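Local coordinates for protein alpha-acetolactate decarboxylase (Bacillus subtilis subsp. subtilis str. 168, PDB 5XNE) that catalyses the decarboxylation of (2S)-2-acetolactate to (R)-acetoin, a step on the route from pyruvate to butanediol, at residues G20-G34 / V64-F78. Numbering follows the deposited sequence.
Sequences GDFELSEIPKYGDFG and VQNGDRSPFCSFTFF
Two residues, Asp32 and Phe33, stand opposite the single Thr76, a classic beta bulge where strand 33-34 begins to pair antiparallel with strand 73-76, itself also paired with strand 3-7. The regular one-to-one pairing is interrupted here: Asp32 N donates to Thr76 O, and Thr76 N to Phe33 O. At the far end a second, short antiparallel pairing joins 22-23 to 69-70, and residues 24-30 arch between the two over Phe75, a worked example of a connection pinned at both ends by strand pairing and filled by an aromatic core. This ring is the tightly packed part. With CG opposite the carbonyl carbon (chi1 -56°), Phe75 is directed beneath the arch, its CZ 3.7 Å from Ile27 CG1 and its CE2 3.6 Å from Phe22 CE2, the two phenyl planes inclined at 31°; Leu45 of strand 44-48 also touches it. The Phe33 ring takes Phe78 CD2 over one face, 3.4 Å from its own CD2.

Phe77 is a partly exposed lid that still packs closely: Gly31 CA stands 3.5 Å from its ring centroid in a CH-pi contact, while Pro28 O lies at the ring edge. Replacing Phe77 by alanine removes the ring, and Gly31 CA would probably lose its aromatic cover on that side. Toward solvent the packing thins. Around Asn66 and Gly67 the 64-78 segment offers mainly backbone, to Glu23 and Ser25, with a weak bond from Ser25 N to Asn66 O. On exposed Arg69, NE and NH2 both donate to Gly20 O, at 3.0 and 2.8 Å.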
loop_
_atom_site.group_PDB
_atom_site.type_symbol
_atom_site.label_atom_id
_atom_site.label_comp_id
_atom_site.label_asym_id
_atom_site.label_seq_id
_atom_site.Cartn_x
_atom_site.Cartn_y
_atom_site.Cartn_z
ATOM N N GLY B 20 -17.538 6.561 4.433
ATOM C CA GLY B 20 -16.642 7.016 3.385
ATOM C C GLY B 20 -17.361 7.854 2.344
ATOM O O GLY B 20 -18.546 8.156 2.490
ATOM N N ASP B 21 -16.646 8.236 1.289
ATOM C CA ASP B 21 -17.267 8.996 0.212
ATOM C C ASP B 21 -17.261 8.258 -1.126
ATOM O O ASP B 21 -17.676 8.818 -2.143
ATOM C CB ASP B 21 -16.590 10.368 0.068
ATOM C CG ASP B 21 -15.128 10.274 -0.324
ATOM O OD1 ASP B 21 -14.550 9.166 -0.278
ATOM O OD2 ASP B 21 -14.537 11.327 -0.663
ATOM N N PHE B 22 -16.808 7.007 -1.137
ATOM C CA PHE B 22 -16.855 6.239 -2.379
ATOM C C PHE B 22 -18.278 5.837 -2.735
ATOM O O PHE B 22 -18.967 5.167 -1.962
ATOM C CB PHE B 22 -15.984 4.988 -2.306
ATOM C CG PHE B 22 -16.001 4.177 -3.583
ATOM C CD1 PHE B 22 -15.191 4.527 -4.651
ATOM C CD2 PHE B 22 -16.824 3.070 -3.708
ATOM C CE1 PHE B 22 -15.209 3.777 -5.828
ATOM C CE2 PHE B 22 -16.846 2.317 -4.880
ATOM C CZ PHE B 22 -16.045 2.676 -5.933
ATOM N N GLU B 23 -18.704 6.244 -3.922
ATOM C CA GLU B 23 -20.063 5.989 -4.382
ATOM C C GLU B 23 -20.105 4.774 -5.289
ATOM O O GLU B 23 -19.377 4.728 -6.293
ATOM C CB GLU B 23 -20.594 7.209 -5.119
ATOM C CG GLU B 23 -22.066 7.136 -5.450
ATOM C CD GLU B 23 -22.760 8.444 -5.161
ATOM O OE1 GLU B 23 -22.076 9.397 -4.706
ATOM O OE2 GLU B 23 -23.985 8.539 -5.396
ATOM N N LEU B 24 -20.938 3.796 -4.942
ATOM C CA LEU B 24 -20.942 2.520 -5.662
ATOM C C LEU B 24 -21.446 2.683 -7.105
ATOM O O LEU B 24 -21.295 1.777 -7.925
ATOM C CB LEU B 24 -21.759 1.452 -4.899
ATOM C CG LEU B 24 -21.143 1.015 -3.541
ATOM C CD1 LEU B 24 -21.593 -0.346 -2.957
ATOM C CD2 LEU B 24 -19.660 0.993 -3.623
ATOM N N SER B 25 -21.991 3.847 -7.442
ATOM C CA SER B 25 -22.278 4.116 -8.846
ATOM C C SER B 25 -21.000 4.040 -9.688
ATOM O O SER B 25 -21.055 3.837 -10.898
ATOM C CB SER B 25 -22.929 5.488 -9.012
ATOM O OG SER B 25 -21.973 6.507 -8.790
ATOM N N GLU B 26 -19.844 4.202 -9.057
ATOM C CA GLU B 26 -18.614 4.216 -9.820
ATOM C C GLU B 26 -17.892 2.876 -9.839
ATOM O O GLU B 26 -16.827 2.763 -10.442
ATOM C CB GLU B 26 -17.710 5.315 -9.297
ATOM C CG GLU B 26 -18.248 6.677 -9.756
ATOM C CD GLU B 26 -17.946 7.734 -8.767
ATOM O OE1 GLU B 26 -16.890 7.612 -8.127
ATOM O OE2 GLU B 26 -18.754 8.682 -8.630
ATOM N N ILE B 27 -18.484 1.857 -9.222
ATOM C CA ILE B 27 -17.913 0.507 -9.313
ATOM C C ILE B 27 -17.539 0.089 -10.752
ATOM O O ILE B 27 -16.429 -0.375 -10.966
ATOM C CB ILE B 27 -18.865 -0.544 -8.693
ATOM C CG1 ILE B 27 -18.857 -0.421 -7.163
ATOM C CG2 ILE B 27 -18.470 -1.967 -9.134
ATOM C CD1 ILE B 27 -19.794 -1.374 -6.462
ATOM N N PRO B 28 -18.432 0.301 -11.747
ATOM C CA PRO B 28 -18.046 -0.170 -13.085
ATOM C C PRO B 28 -16.807 0.496 -13.687
ATOM O O PRO B 28 -16.257 -0.038 -14.652
ATOM C CB PRO B 28 -19.280 0.155 -13.940
ATOM C CG PRO B 28 -20.400 0.218 -12.992
ATOM C CD PRO B 28 -19.824 0.793 -11.730
ATOM N N LYS B 29 -16.364 1.627 -13.142
ATOM C CA LYS B 29 -15.127 2.247 -13.594
ATOM C C LYS B 29 -13.883 1.497 -13.123
ATOM O O LYS B 29 -12.806 1.664 -13.695
ATOM C CB LYS B 29 -15.029 3.703 -13.103
ATOM C CG LYS B 29 -16.207 4.587 -13.485
ATOM C CD LYS B 29 -15.981 6.023 -12.986
ATOM C CE LYS B 29 -17.059 6.973 -13.505
ATOM N NZ LYS B 29 -18.441 6.559 -13.105
ATOM N N TYR B 30 -14.025 0.703 -12.058
ATOM C CA TYR B 30 -12.858 0.153 -11.365
ATOM C C TYR B 30 -12.830 -1.360 -11.267
ATOM O O TYR B 30 -11.795 -1.938 -10.935
ATOM C CB TYR B 30 -12.763 0.739 -9.949
ATOM C CG TYR B 30 -12.616 2.229 -9.955
ATOM C CD1 TYR B 30 -11.468 2.822 -10.475
ATOM C CD2 TYR B 30 -13.622 3.044 -9.453
ATOM C CE1 TYR B 30 -11.321 4.197 -10.492
ATOM C CE2 TYR B 30 -13.488 4.415 -9.459
ATOM C CZ TYR B 30 -12.339 4.986 -9.981
ATOM O OH TYR B 30 -12.203 6.355 -9.988
ATOM N N GLY B 31 -13.955 -2.014 -11.537
ATOM C CA GLY B 31 -13.935 -3.456 -11.529
ATOM C C GLY B 31 -15.285 -4.085 -11.766
ATOM O O GLY B 31 -16.315 -3.407 -11.774
ATOM N N ASP B 32 -15.259 -5.397 -11.956
ATOM C CA ASP B 32 -16.484 -6.183 -12.035
ATOM C C ASP B 32 -16.534 -7.249 -10.947
ATOM O O ASP B 32 -17.369 -8.144 -10.979
ATOM C CB ASP B 32 -16.610 -6.843 -13.410
ATOM C CG ASP B 32 -15.374 -7.633 -13.806
ATOM O OD1 ASP B 32 -14.662 -8.180 -12.934
ATOM O OD2 ASP B 32 -15.114 -7.713 -15.034
ATOM N N PHE B 33 -15.639 -7.122 -9.968
ATOM C CA PHE B 33 -15.415 -8.131 -8.943
ATOM C C PHE B 33 -14.945 -7.403 -7.688
ATOM O O PHE B 33 -14.117 -6.517 -7.789
ATOM C CB PHE B 33 -14.354 -9.112 -9.442
ATOM C CG PHE B 33 -13.988 -10.210 -8.485
ATOM C CD1 PHE B 33 -13.127 -9.973 -7.406
ATOM C CD2 PHE B 33 -14.423 -11.508 -8.719
ATOM C CE1 PHE B 33 -12.755 -10.991 -6.560
ATOM C CE2 PHE B 33 -14.041 -12.540 -7.883
ATOM C CZ PHE B 33 -13.181 -12.283 -6.808
ATOM N N GLY B 34 -15.479 -7.754 -6.527
ATOM C CA GLY B 34 -14.942 -7.172 -5.304
ATOM C C GLY B 34 -15.706 -7.487 -4.038
ATOM O O GLY B 34 -16.752 -8.156 -4.070
ATOM N N VAL B 64 -26.720 -3.536 -5.243
ATOM C CA VAL B 64 -26.257 -2.196 -4.929
ATOM C C VAL B 64 -26.803 -1.224 -5.963
ATOM O O VAL B 64 -27.095 -1.596 -7.112
ATOM C CB VAL B 64 -24.718 -2.100 -4.877
ATOM C CG1 VAL B 64 -24.143 -3.102 -3.871
ATOM C CG2 VAL B 64 -24.135 -2.300 -6.253
ATOM N N GLN B 65 -26.949 0.023 -5.546
ATOM C CA GLN B 65 -27.441 1.064 -6.425
ATOM C C GLN B 65 -26.592 2.331 -6.315
ATOM O O GLN B 65 -25.770 2.469 -5.399
ATOM C CB GLN B 65 -28.913 1.369 -6.108
ATOM C CG GLN B 65 -29.170 1.920 -4.717
ATOM C CD GLN B 65 -30.650 2.214 -4.445
ATOM O OE1 GLN B 65 -31.538 1.654 -5.092
ATOM N NE2 GLN B 65 -30.915 3.109 -3.497
ATOM N N ASN B 66 -26.816 3.225 -7.276
ATOM C CA ASN B 66 -26.252 4.575 -7.388
ATOM C C ASN B 66 -25.603 5.220 -6.157
ATOM O O ASN B 66 -24.384 5.362 -6.104
ATOM C CB ASN B 66 -27.362 5.522 -7.887
ATOM C CG ASN B 66 -27.796 5.231 -9.329
ATOM O OD1 ASN B 66 -27.125 5.623 -10.289
ATOM N ND2 ASN B 66 -28.927 4.539 -9.480
ATOM N N GLY B 67 -26.402 5.635 -5.184
ATOM C CA GLY B 67 -25.867 6.428 -4.084
ATOM C C GLY B 67 -25.463 5.644 -2.847
ATOM O O GLY B 67 -25.323 6.210 -1.766
ATOM N N ASP B 68 -25.306 4.332 -2.989
ATOM C CA ASP B 68 -24.710 3.541 -1.918
ATOM C C ASP B 68 -23.263 4.008 -1.717
ATOM O O ASP B 68 -22.539 4.248 -2.689
ATOM C CB ASP B 68 -24.751 2.044 -2.239
ATOM C CG ASP B 68 -26.164 1.466 -2.226
ATOM O OD1 ASP B 68 -27.091 2.080 -1.634
ATOM O OD2 ASP B 68 -26.331 0.364 -2.787
ATOM N N ARG B 69 -22.855 4.171 -0.463
ATOM C CA ARG B 69 -21.501 4.648 -0.154
ATOM C C ARG B 69 -20.719 3.615 0.638
ATOM O O ARG B 69 -21.301 2.786 1.334
ATOM C CB ARG B 69 -21.545 5.965 0.632
ATOM C CG ARG B 69 -22.164 7.140 -0.126
ATOM C CD ARG B 69 -22.388 8.392 0.758
ATOM N NE ARG B 69 -21.196 8.931 1.426
ATOM C CZ ARG B 69 -21.180 10.087 2.101
ATOM N NH1 ARG B 69 -22.290 10.817 2.181
ATOM N NH2 ARG B 69 -20.066 10.529 2.687
ATOM N N SER B 70 -19.390 3.669 0.538
ATOM C CA SER B 70 -18.539 2.748 1.281
ATOM C C SER B 70 -17.306 3.404 1.883
ATOM O O SER B 70 -16.672 4.227 1.228
ATOM C CB SER B 70 -18.071 1.602 0.389
ATOM O OG SER B 70 -17.153 0.802 1.112
ATOM N N PRO B 71 -16.933 2.997 3.111
ATOM C CA PRO B 71 -15.679 3.418 3.746
ATOM C C PRO B 71 -14.509 2.494 3.431
ATOM O O PRO B 71 -13.376 2.836 3.774
ATOM C CB PRO B 71 -16.003 3.332 5.241
ATOM C CG PRO B 71 -16.936 2.131 5.318
ATOM C CD PRO B 71 -17.771 2.194 4.032
ATOM N N PHE B 72 -14.780 1.336 2.830
ATOM C CA PHE B 72 -13.757 0.307 2.645
ATOM C C PHE B 72 -14.257 -0.771 1.700
ATOM O O PHE B 72 -15.273 -1.407 1.962
ATOM C CB PHE B 72 -13.378 -0.334 3.987
ATOM C CG PHE B 72 -12.340 -1.408 3.867
ATOM C CD1 PHE B 72 -10.999 -1.073 3.748
ATOM C CD2 PHE B 72 -12.692 -2.744 3.853
ATOM C CE1 PHE B 72 -10.022 -2.059 3.622
ATOM C CE2 PHE B 72 -11.717 -3.738 3.727
ATOM C CZ PHE B 72 -10.377 -3.387 3.612
ATOM N N CYS B 73 -13.523 -0.975 0.610
ATOM C CA CYS B 73 -13.854 -2.030 -0.338
ATOM C C CYS B 73 -12.682 -2.193 -1.305
ATOM O O CYS B 73 -11.755 -1.362 -1.330
ATOM C CB CYS B 73 -15.177 -1.722 -1.082
ATOM S SG CYS B 73 -15.401 -0.029 -1.685
ATOM N N SER B 74 -12.715 -3.286 -2.075
ATOM C CA SER B 74 -11.629 -3.645 -2.983
ATOM C C SER B 74 -12.259 -4.157 -4.282
ATOM O O SER B 74 -13.175 -4.977 -4.218
ATOM C CB SER B 74 -10.730 -4.738 -2.377
ATOM O OG SER B 74 -10.314 -4.450 -1.048
ATOM N N PHE B 75 -11.748 -3.709 -5.428
ATOM C CA PHE B 75 -12.304 -4.102 -6.738
ATOM C C PHE B 75 -11.230 -4.499 -7.722
ATOM O O PHE B 75 -10.086 -4.057 -7.622
ATOM C CB PHE B 75 -13.108 -2.960 -7.354
ATOM C CG PHE B 75 -14.200 -2.466 -6.480
ATOM C CD1 PHE B 75 -15.391 -3.168 -6.373
ATOM C CD2 PHE B 75 -14.037 -1.292 -5.759
ATOM C CE1 PHE B 75 -16.408 -2.718 -5.543
ATOM C CE2 PHE B 75 -15.050 -0.837 -4.926
ATOM C CZ PHE B 75 -16.236 -1.543 -4.825
ATOM N N THR B 76 -11.611 -5.313 -8.703
ATOM C CA THR B 76 -10.729 -5.545 -9.832
ATOM C C THR B 76 -11.560 -5.964 -11.020
ATOM O O THR B 76 -12.737 -6.326 -10.868
ATOM C CB THR B 76 -9.673 -6.615 -9.523
ATOM O OG1 THR B 76 -8.600 -6.511 -10.465
ATOM C CG2 THR B 76 -10.275 -8.007 -9.596
ATOM N N PHE B 77 -10.950 -5.907 -12.197
ATOM C CA PHE B 77 -11.551 -6.522 -13.370
ATOM C C PHE B 77 -10.977 -7.926 -13.450
ATOM O O PHE B 77 -9.791 -8.118 -13.757
ATOM C CB PHE B 77 -11.267 -5.710 -14.640
ATOM C CG PHE B 77 -12.072 -4.452 -14.733
ATOM C CD1 PHE B 77 -13.440 -4.506 -14.997
ATOM C CD2 PHE B 77 -11.478 -3.217 -14.520
ATOM C CE1 PHE B 77 -14.194 -3.343 -15.069
ATOM C CE2 PHE B 77 -12.225 -2.048 -14.590
ATOM C CZ PHE B 77 -13.577 -2.106 -14.860
ATOM N N PHE B 78 -11.823 -8.895 -13.125
ATOM C CA PHE B 78 -11.401 -10.272 -12.967
ATOM C C PHE B 78 -11.089 -10.889 -14.322
ATOM O O PHE B 78 -11.867 -10.753 -15.267
ATOM C CB PHE B 78 -12.477 -11.072 -12.246
ATOM C CG PHE B 78 -12.020 -12.421 -11.771
ATOM C CD1 PHE B 78 -11.981 -13.509 -12.636
ATOM C CD2 PHE B 78 -11.650 -12.612 -10.446
ATOM C CE1 PHE B 78 -11.559 -14.751 -12.191
ATOM C CE2 PHE B 78 -11.233 -13.844 -9.991
ATOM C CZ PHE B 78 -11.192 -14.927 -10.863
HETATM O O HOH W 1 -14.560 6.077 0.902
HETATM O O HOH W 2 -12.729 -8.427 -16.244
#